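Local coordinates for protein dicer Related Helicase (PDB 6M6Q) that probably couples ATP hydrolysis to RNA binding as a RIG-I-like helicase of the worm RNA interference pathway, represented here by its all-helical N-terminal domain, at residues Y51-F55 against I136-V140; L128-L134 against P181-Q185; E212-L216 against G274-K280. Residue numbers count along the deposited sequence, not the author numbering.

Interaction 1: residues Y51-F55 against I136-V140; sequences YFKLF and IADEV
Y51-F55 is one stretch of 3-10 helix in the loop between helix 33-42 and helix 63-72; I136-V140 is a turn of alpha helix from helix 131-144. Build the first with i to i+3 bonds, L54 N to Y51 O at 3.1 Å and F55 N to F52 O at 3.1 Å, and the second with V140 N on I136 O at 3.0 Å. In register, L54 CA lies 7.3 Å from I136 CA. Y51 CA lies 7.9 Å from V140 CA, so sequence runs in opposite senses across the interface. No hydrogen bond crosses it; 266 Å² is buried between the two segments.

Aliphatic contacts come first. L54 CB meets I136 CG2 at 3.9 Å, and the m rotamer of L54 carries L54 CD1 to V140 CG2, 4.1 Å away. I136, m then t, brings I136 CD1 to 3.3 Å from L54 O.

The two aromatic residues meet the same side chains. The F55 ring, chi1 m, presents a face to I136: I136 CG2 stands 4.0 Å from the F55 ring centroid, 27° off the normal, a CH-pi contact. F55 CZ also reaches V140 CG2 at 4.4 Å. Y51, also m, puts Y51 CD2 4.0 Å from V140 CG1.

This is a short 3-10 turn packed on an alpha helix through i, i+4 residues I136 and V140, within a helical domain. Beyond it, F55 meets F123 of helix 94-127 edge-to-face, while A137 and V140 touch F36 and V39 of helix 33-42.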
loop_
_atom_site.group_PDB
_atom_site.type_symbol
_atom_site.label_atom_id
_atom_site.label_comp_id
_atom_site.label_asym_id
_atom_site.label_seq_id
_atom_site.Cartn_x
_atom_site.Cartn_y
_atom_site.Cartn_z
ATOM N N TYR B 51 -9.962 -3.537 24.792
ATOM C CA TYR B 51 -10.417 -2.353 24.010
ATOM C C TYR B 51 -10.716 -2.773 22.557
ATOM O O TYR B 51 -11.441 -2.038 21.864
ATOM C CB TYR B 51 -9.380 -1.219 24.025
ATOM C CG TYR B 51 -9.110 -0.554 25.360
ATOM C CD1 TYR B 51 -9.953 -0.727 26.452
ATOM C CD2 TYR B 51 -8.003 0.273 25.525
ATOM C CE1 TYR B 51 -9.691 -0.115 27.670
ATOM C CE2 TYR B 51 -7.722 0.880 26.739
ATOM C CZ TYR B 51 -8.567 0.683 27.816
ATOM O OH TYR B 51 -8.288 1.274 29.010
ATOM N N PHE B 52 -10.182 -3.916 22.102
ATOM C CA PHE B 52 -10.389 -4.424 20.724
ATOM C C PHE B 52 -11.902 -4.496 20.445
ATOM O O PHE B 52 -12.328 -4.259 19.292
ATOM C CB PHE B 52 -9.710 -5.793 20.526
ATOM C CG PHE B 52 -8.209 -5.775 20.318
ATOM C CD1 PHE B 52 -7.656 -5.486 19.076
ATOM C CD2 PHE B 52 -7.348 -6.116 21.350
ATOM C CE1 PHE B 52 -6.280 -5.494 18.897
ATOM C CE2 PHE B 52 -5.975 -6.126 21.163
ATOM C CZ PHE B 52 -5.445 -5.806 19.944
ATOM N N LYS B 53 -12.700 -4.793 21.475
ATOM C CA LYS B 53 -14.157 -5.071 21.331
ATOM C C LYS B 53 -14.888 -3.809 20.845
ATOM O O LYS B 53 -15.919 -3.963 20.171
ATOM C CB LYS B 53 -14.756 -5.582 22.641
ATOM C CG LYS B 53 -15.938 -6.520 22.464
ATOM C CD LYS B 53 -16.692 -6.796 23.738
ATOM C CE LYS B 53 -17.783 -7.827 23.552
ATOM N NZ LYS B 53 -18.787 -7.385 22.554
ATOM N N LEU B 54 -14.360 -2.615 21.151
ATOM C CA LEU B 54 -14.965 -1.309 20.757
ATOM C C LEU B 54 -14.971 -1.159 19.222
ATOM O O LEU B 54 -15.535 -0.154 18.750
ATOM C CB LEU B 54 -14.180 -0.152 21.393
ATOM C CG LEU B 54 -14.200 -0.072 22.916
ATOM C CD1 LEU B 54 -12.971 0.681 23.434
ATOM C CD2 LEU B 54 -15.481 0.586 23.410
ATOM N N PHE B 55 -14.345 -2.084 18.476
ATOM C CA PHE B 55 -14.166 -1.984 16.999
ATOM C C PHE B 55 -14.971 -3.081 16.283
ATOM O O PHE B 55 -14.858 -3.194 15.042
ATOM C CB PHE B 55 -12.676 -2.041 16.642
ATOM C CG PHE B 55 -11.839 -0.951 17.265
ATOM C CD1 PHE B 55 -11.246 -1.131 18.503
ATOM C CD2 PHE B 55 -11.648 0.257 16.616
ATOM C CE1 PHE B 55 -10.498 -0.121 19.086
ATOM C CE2 PHE B 55 -10.894 1.264 17.198
ATOM C CZ PHE B 55 -10.327 1.073 18.434
ATOM N N ILE B 136 -13.108 6.296 17.234
ATOM C CA ILE B 136 -12.996 5.360 18.380
ATOM C C ILE B 136 -11.542 5.362 18.843
ATOM O O ILE B 136 -11.313 5.426 20.083
ATOM C CB ILE B 136 -13.496 3.956 18.018
ATOM C CG1 ILE B 136 -14.928 4.000 17.481
ATOM C CG2 ILE B 136 -13.375 3.035 19.224
ATOM C CD1 ILE B 136 -15.440 2.677 16.978
ATOM N N ALA B 137 -10.600 5.333 17.894
ATOM C CA ALA B 137 -9.150 5.279 18.171
ATOM C C ALA B 137 -8.717 6.571 18.867
ATOM O O ALA B 137 -7.885 6.487 19.776
ATOM C CB ALA B 137 -8.385 5.047 16.901
ATOM N N ASP B 138 -9.279 7.716 18.456
ATOM C CA ASP B 138 -8.959 9.056 19.032
ATOM C C ASP B 138 -9.319 9.029 20.518
ATOM O O ASP B 138 -8.453 9.332 21.334
ATOM C CB ASP B 138 -9.682 10.181 18.278
ATOM C CG ASP B 138 -9.077 11.574 18.445
ATOM O OD1 ASP B 138 -7.839 11.660 18.616
ATOM O OD2 ASP B 138 -9.854 12.575 18.379
ATOM N N GLU B 139 -10.528 8.580 20.842
ATOM C CA GLU B 139 -11.046 8.520 22.232
ATOM C C GLU B 139 -10.242 7.496 23.051
ATOM O O GLU B 139 -10.074 7.730 24.256
ATOM C CB GLU B 139 -12.543 8.195 22.254
ATOM C CG GLU B 139 -13.162 8.424 23.624
ATOM C CD GLU B 139 -14.650 8.199 23.734
ATOM O OE1 GLU B 139 -15.329 8.247 22.684
ATOM O OE2 GLU B 139 -15.132 7.982 24.883
ATOM N N VAL B 140 -9.776 6.400 22.442
ATOM C CA VAL B 140 -8.991 5.362 23.180
ATOM C C VAL B 140 -7.694 6.007 23.682
ATOM O O VAL B 140 -7.377 5.859 24.895
ATOM C CB VAL B 140 -8.713 4.110 22.329
ATOM C CG1 VAL B 140 -7.532 3.292 22.872
ATOM C CG2 VAL B 140 -9.956 3.238 22.206
#

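Interaction 2: residues L128-L134 against P181-Q185; sequences LFDEKGL and PFGYQ
Residues L128-D130 are the non-helical link after helix 94-127, and helix 131-144 starts at E131. D130, at phi/psi -129/134, is its N-cap: D130 OD1 accepts a weak bond from G133 N at 3.3 Å, and the first turn closes with L134 N on D130 O at 2.8 Å. P181-Q185 has no regular structure; it runs extended from G183 (-79/176) to Q185, the N-cap residue of helix 186-193. The backbones come closest at F129 and F182, CA to CA 5.0 Å, where F129 CA makes a CA-H...O contact of 3.2 Å with F182 O.

Two phenylalanines carry most of the 351 Å² buried. F129, chi1 m, stacks face-to-face on Y184, centroids 4.3 Å apart and planes at 29°, with F129 CE2 3.6 Å from Y184 CD2. F182, also m, lies against the new helix: E131 CB sits over its face, 3.9 Å from the F182 centroid in a CH-pi contact, and L134 CD1 reaches its edge, 3.3 Å from F182 CD2. K132 NZ folds back on D130 OD2 at 3.4 Å, a salt bridge whose hydrogen bonds are weak.

The contact thus joins two interhelical links at helix starts. R30 bridges the two, hydrogen-bonding to L128 O, forming a cation-pi pair with F129, and making weak hydrogen bonds to F182 O and G183 O, while P26 of helix 25-29 touches both L134 and F182.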
loop_
_atom_site.group_PDB
_atom_site.type_symbol
_atom_site.label_atom_id
_atom_site.label_comp_id
_atom_site.label_asym_id
_atom_site.label_seq_id
_atom_site.Cartn_x
_atom_site.Cartn_y
_atom_site.Cartn_z
ATOM N N LEU B 128 -8.175 2.192 11.208
ATOM C CA LEU B 128 -7.437 3.488 11.190
ATOM C C LEU B 128 -7.556 4.161 9.809
ATOM O O LEU B 128 -6.908 5.165 9.603
ATOM C CB LEU B 128 -5.963 3.247 11.558
ATOM C CG LEU B 128 -5.681 2.853 13.012
ATOM C CD1 LEU B 128 -4.201 2.978 13.315
ATOM C CD2 LEU B 128 -6.475 3.698 13.998
ATOM N N PHE B 129 -8.332 3.623 8.882
ATOM C CA PHE B 129 -8.492 4.218 7.527
ATOM C C PHE B 129 -9.974 4.489 7.271
ATOM O O PHE B 129 -10.355 4.719 6.111
ATOM C CB PHE B 129 -7.843 3.321 6.475
ATOM C CG PHE B 129 -6.331 3.347 6.469
ATOM C CD1 PHE B 129 -5.585 2.560 7.348
ATOM C CD2 PHE B 129 -5.642 4.145 5.563
ATOM C CE1 PHE B 129 -4.195 2.601 7.331
ATOM C CE2 PHE B 129 -4.249 4.151 5.531
ATOM C CZ PHE B 129 -3.531 3.371 6.401
ATOM N N ASP B 130 -10.754 4.494 8.351
ATOM C CA ASP B 130 -12.222 4.684 8.381
ATOM C C ASP B 130 -12.517 5.781 9.400
ATOM O O ASP B 130 -11.900 5.736 10.508
ATOM C CB ASP B 130 -12.922 3.392 8.794
ATOM C CG ASP B 130 -14.433 3.429 8.712
ATOM O OD1 ASP B 130 -15.063 3.719 9.745
ATOM O OD2 ASP B 130 -14.971 3.103 7.631
ATOM N N GLU B 131 -13.377 6.746 9.049
ATOM C CA GLU B 131 -13.691 7.914 9.913
ATOM C C GLU B 131 -14.223 7.403 11.261
ATOM O O GLU B 131 -13.689 7.817 12.296
ATOM C CB GLU B 131 -14.696 8.853 9.236
ATOM C CG GLU B 131 -15.397 9.799 10.218
ATOM C CD GLU B 131 -15.804 11.157 9.674
ATOM O OE1 GLU B 131 -15.825 11.320 8.425
ATOM O OE2 GLU B 131 -16.113 12.051 10.507
ATOM N N LYS B 132 -15.228 6.529 11.235
ATOM C CA LYS B 132 -15.924 6.032 12.454
ATOM C C LYS B 132 -14.900 5.346 13.353
ATOM O O LYS B 132 -14.987 5.514 14.581
ATOM C CB LYS B 132 -17.066 5.074 12.081
ATOM C CG LYS B 132 -18.041 5.593 11.020
ATOM C CD LYS B 132 -19.092 4.578 10.565
ATOM C CE LYS B 132 -18.528 3.437 9.731
ATOM N NZ LYS B 132 -18.203 3.854 8.343
ATOM N N GLY B 133 -13.979 4.600 12.745
ATOM C CA GLY B 133 -12.912 3.849 13.431
ATOM C C GLY B 133 -11.827 4.743 13.999
ATOM O O GLY B 133 -11.314 4.419 15.059
ATOM N N LEU B 134 -11.491 5.832 13.318
ATOM C CA LEU B 134 -10.513 6.827 13.827
ATOM C C LEU B 134 -11.104 7.565 15.024
ATOM O O LEU B 134 -10.358 7.857 15.957
ATOM C CB LEU B 134 -10.147 7.795 12.715
ATOM C CG LEU B 134 -8.789 7.541 12.087
ATOM C CD1 LEU B 134 -8.705 8.204 10.733
ATOM C CD2 LEU B 134 -7.677 8.028 13.003
ATOM N N PRO B 181 -9.076 12.283 3.248
ATOM C CA PRO B 181 -8.085 12.432 4.315
ATOM C C PRO B 181 -7.779 11.133 5.096
ATOM O O PRO B 181 -6.634 10.949 5.513
ATOM C CB PRO B 181 -8.725 13.477 5.250
ATOM C CG PRO B 181 -9.651 14.269 4.355
ATOM C CD PRO B 181 -10.167 13.260 3.359
ATOM N N PHE B 182 -8.785 10.265 5.262
ATOM C CA PHE B 182 -8.704 9.006 6.056
ATOM C C PHE B 182 -8.021 7.899 5.234
ATOM O O PHE B 182 -7.723 6.843 5.790
ATOM C CB PHE B 182 -10.104 8.581 6.506
ATOM C CG PHE B 182 -10.864 9.651 7.248
ATOM C CD1 PHE B 182 -11.865 10.376 6.622
ATOM C CD2 PHE B 182 -10.546 9.962 8.560
ATOM C CE1 PHE B 182 -12.538 11.381 7.299
ATOM C CE2 PHE B 182 -11.208 10.974 9.232
ATOM C CZ PHE B 182 -12.206 11.682 8.604
ATOM N N GLY B 183 -7.858 8.120 3.927
ATOM C CA GLY B 183 -7.241 7.167 2.990
ATOM C C GLY B 183 -5.735 7.188 3.095
ATOM O O GLY B 183 -5.216 8.021 3.847
ATOM N N TYR B 184 -5.061 6.305 2.346
ATOM C CA TYR B 184 -3.585 6.204 2.262
ATOM C C TYR B 184 -3.022 7.550 1.787
ATOM O O TYR B 184 -3.500 8.078 0.766
ATOM C CB TYR B 184 -3.168 5.036 1.352
ATOM C CG TYR B 184 -2.952 3.732 2.079
ATOM C CD1 TYR B 184 -1.751 3.462 2.721
ATOM C CD2 TYR B 184 -3.962 2.785 2.171
ATOM C CE1 TYR B 184 -1.562 2.291 3.438
ATOM C CE2 TYR B 184 -3.786 1.604 2.877
ATOM C CZ TYR B 184 -2.578 1.351 3.506
ATOM O OH TYR B 184 -2.402 0.197 4.217
ATOM N N GLN B 185 -2.009 8.066 2.487
ATOM C CA GLN B 185 -1.287 9.302 2.097
ATOM C C GLN B 185 0.190 8.988 1.888
ATOM O O GLN B 185 0.656 7.945 2.390
ATOM C CB GLN B 185 -1.474 10.392 3.153
ATOM C CG GLN B 185 -2.931 10.759 3.411
ATOM C CD GLN B 185 -3.597 11.378 2.206
ATOM O OE1 GLN B 185 -2.972 12.076 1.404
ATOM N NE2 GLN B 185 -4.877 11.110 2.061
#

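Interaction 3: residues E212-L216 against G274-K280; sequences ETTIL and GFKSNDK
Here an alpha helix rests on a loop that is extended at F275 and K276, with one phenylalanine as the centrepiece: E212-L216 belongs to helix 210-221, and G274-K280 is part of the connection from helix 262-271 to helix 288-295. The all-helical setting is consistent with the CARD-like domains found at the N-terminus of RIG-I-like helicases. The helical turn is closed by L216 N on E212 O at 3.0 Å. F275 and K276 have phi/psi of -54/136 and -98/117, and the CA atoms come closest at E212 and F275, 5.7 Å, then I215 and G274, 6.9 Å. Together the segments bury 322 Å².

E212 leads. Its chi1 m, chi2 p conformation folds its side chain over the F275 ring, so that E212 CG lies 3.7 Å from the F275 ring centroid and 15° off the normal, a CH-pi contact. E212 O is also 3.5 Å from F275 CE1. Further out, E212 OE2 makes a long salt bridge with K280 NZ, 3.8 Å, and a water donates to E212 OE2 at 3.3 Å and to K276 O at 3.1 Å.

I215 points into the loop. I215 CD1 is 3.7 Å from G274 O and 4.0 Å from K276 NZ, while I215 CG2 meets F275 CE1 at the ring edge, 4.1 Å away. W289 of helix 288-295 packs edge-to-face on F275. L216 closes the row at the ring edge that I215 meets, with L216 CG 3.8 Å from F275 CZ.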
loop_
_atom_site.group_PDB
_atom_site.type_symbol
_atom_site.label_atom_id
_atom_site.label_comp_id
_atom_site.label_asym_id
_atom_site.label_seq_id
_atom_site.Cartn_x
_atom_site.Cartn_y
_atom_site.Cartn_z
ATOM N N GLU B 212 18.083 19.235 15.250
ATOM C CA GLU B 212 16.997 18.322 14.804
ATOM C C GLU B 212 17.256 16.917 15.356
ATOM O O GLU B 212 16.303 16.294 15.836
ATOM C CB GLU B 212 16.907 18.329 13.274
ATOM C CG GLU B 212 16.264 19.590 12.700
ATOM C CD GLU B 212 17.171 20.806 12.520
ATOM O OE1 GLU B 212 18.387 20.630 12.379
ATOM O OE2 GLU B 212 16.645 21.924 12.516
ATOM N N THR B 213 18.510 16.467 15.331
ATOM C CA THR B 213 18.943 15.138 15.841
ATOM C C THR B 213 18.667 15.062 17.356
ATOM O O THR B 213 18.200 13.990 17.822
ATOM C CB THR B 213 20.416 14.865 15.495
ATOM O OG1 THR B 213 20.580 14.932 14.076
ATOM C CG2 THR B 213 20.900 13.518 15.993
ATOM N N THR B 214 18.902 16.156 18.091
ATOM C CA THR B 214 18.687 16.229 19.557
ATOM C C THR B 214 17.201 15.983 19.857
ATOM O O THR B 214 16.909 15.140 20.725
ATOM C CB THR B 214 19.214 17.551 20.126
ATOM O OG1 THR B 214 20.632 17.567 19.956
ATOM C CG2 THR B 214 18.874 17.740 21.584
ATOM N N ILE B 215 16.295 16.609 19.106
ATOM C CA ILE B 215 14.818 16.419 19.275
ATOM C C ILE B 215 14.477 14.963 18.924
ATOM O O ILE B 215 13.787 14.327 19.731
ATOM C CB ILE B 215 14.002 17.452 18.454
ATOM C CG1 ILE B 215 14.080 18.852 19.075
ATOM C CG2 ILE B 215 12.548 17.016 18.285
ATOM C CD1 ILE B 215 13.996 19.990 18.065
ATOM N N LEU B 216 15.044 14.425 17.829
ATOM C CA LEU B 216 14.754 13.038 17.360
ATOM C C LEU B 216 15.173 12.037 18.427
ATOM O O LEU B 216 14.353 11.187 18.753
ATOM C CB LEU B 216 15.459 12.759 16.034
ATOM C CG LEU B 216 14.812 13.407 14.813
ATOM C CD1 LEU B 216 15.627 13.139 13.556
ATOM C CD2 LEU B 216 13.377 12.927 14.641
ATOM N N GLY B 274 8.543 19.067 15.918
ATOM C CA GLY B 274 9.206 19.793 17.025
ATOM C C GLY B 274 10.356 20.658 16.535
ATOM O O GLY B 274 10.755 21.598 17.277
ATOM N N PHE B 275 10.885 20.358 15.347
ATOM C CA PHE B 275 12.012 21.098 14.712
ATOM C C PHE B 275 11.679 22.603 14.623
ATOM O O PHE B 275 10.546 22.961 14.289
ATOM C CB PHE B 275 12.313 20.551 13.313
ATOM C CG PHE B 275 12.719 19.099 13.224
ATOM C CD1 PHE B 275 12.950 18.325 14.360
ATOM C CD2 PHE B 275 12.856 18.499 11.979
ATOM C CE1 PHE B 275 13.310 16.991 14.243
ATOM C CE2 PHE B 275 13.238 17.173 11.864
ATOM C CZ PHE B 275 13.464 16.422 12.992
ATOM N N LYS B 276 12.641 23.458 14.963
ATOM C CA LYS B 276 12.497 24.939 14.938
ATOM C C LYS B 276 13.108 25.436 13.639
ATOM O O LYS B 276 14.318 25.199 13.451
ATOM C CB LYS B 276 13.211 25.582 16.134
ATOM C CG LYS B 276 12.590 25.307 17.504
ATOM C CD LYS B 276 13.488 25.668 18.682
ATOM C CE LYS B 276 13.153 24.908 19.955
ATOM N NZ LYS B 276 13.563 23.481 19.870
ATOM N N SER B 277 12.313 26.050 12.758
ATOM C CA SER B 277 12.804 26.542 11.445
ATOM C C SER B 277 12.263 27.944 11.131
ATOM O O SER B 277 12.490 28.406 9.984
ATOM C CB SER B 277 12.515 25.541 10.328
ATOM O OG SER B 277 11.190 25.673 9.820
ATOM N N ASN B 278 11.757 28.670 12.140
ATOM C CA ASN B 278 11.174 30.030 11.955
ATOM C C ASN B 278 12.295 31.022 11.584
ATOM O O ASN B 278 12.117 31.751 10.576
ATOM C CB ASN B 278 10.358 30.475 13.171
ATOM C CG ASN B 278 8.989 29.823 13.222
ATOM O OD1 ASN B 278 8.751 28.820 12.554
ATOM N ND2 ASN B 278 8.079 30.389 14.003
ATOM N N ASP B 279 13.428 30.986 12.302
ATOM C CA ASP B 279 14.525 31.992 12.199
ATOM C C ASP B 279 15.348 31.761 10.926
ATOM O O ASP B 279 16.008 32.719 10.484
ATOM C CB ASP B 279 15.431 31.963 13.433
ATOM C CG ASP B 279 14.698 32.273 14.726
ATOM O OD1 ASP B 279 13.861 33.196 14.718
ATOM O OD2 ASP B 279 14.977 31.594 15.731
ATOM N N LYS B 280 15.317 30.552 10.358
ATOM C CA LYS B 280 16.227 30.166 9.242
ATOM C C LYS B 280 15.601 30.554 7.896
ATOM O O LYS B 280 16.241 30.269 6.857
ATOM C CB LYS B 280 16.554 28.670 9.227
ATOM C CG LYS B 280 16.360 27.909 10.522
ATOM C CD LYS B 280 16.496 26.426 10.318
ATOM C CE LYS B 280 17.873 25.904 10.651
ATOM N NZ LYS B 280 17.959 25.506 12.075
HETATM O O HOH W 1 17.200 24.513 14.420
#

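Interactions 1 and 2 are neighbours on helix 131-144: interaction 2 takes its N-terminal turn and interaction 1 the next. Their centres are 14 Å apart and they touch, A137 CB packing on L128 CD2 at 3.7 Å and F55 CE2 on G133 O at 3.8 Å. Their segments alternate along the chain; helix 131-144 meets 181-185 at its first turn and 51-55 one turn further on. Interaction 3 follows later in sequence and stands apart, with centres 33 Å from interaction 1 and 29 Å from interaction 2, and nearest atoms about 18 Å away in both cases. The helicase domains that would hydrolyse ATP lie outside this N-terminal piece, so none of the three contacts belongs to that site.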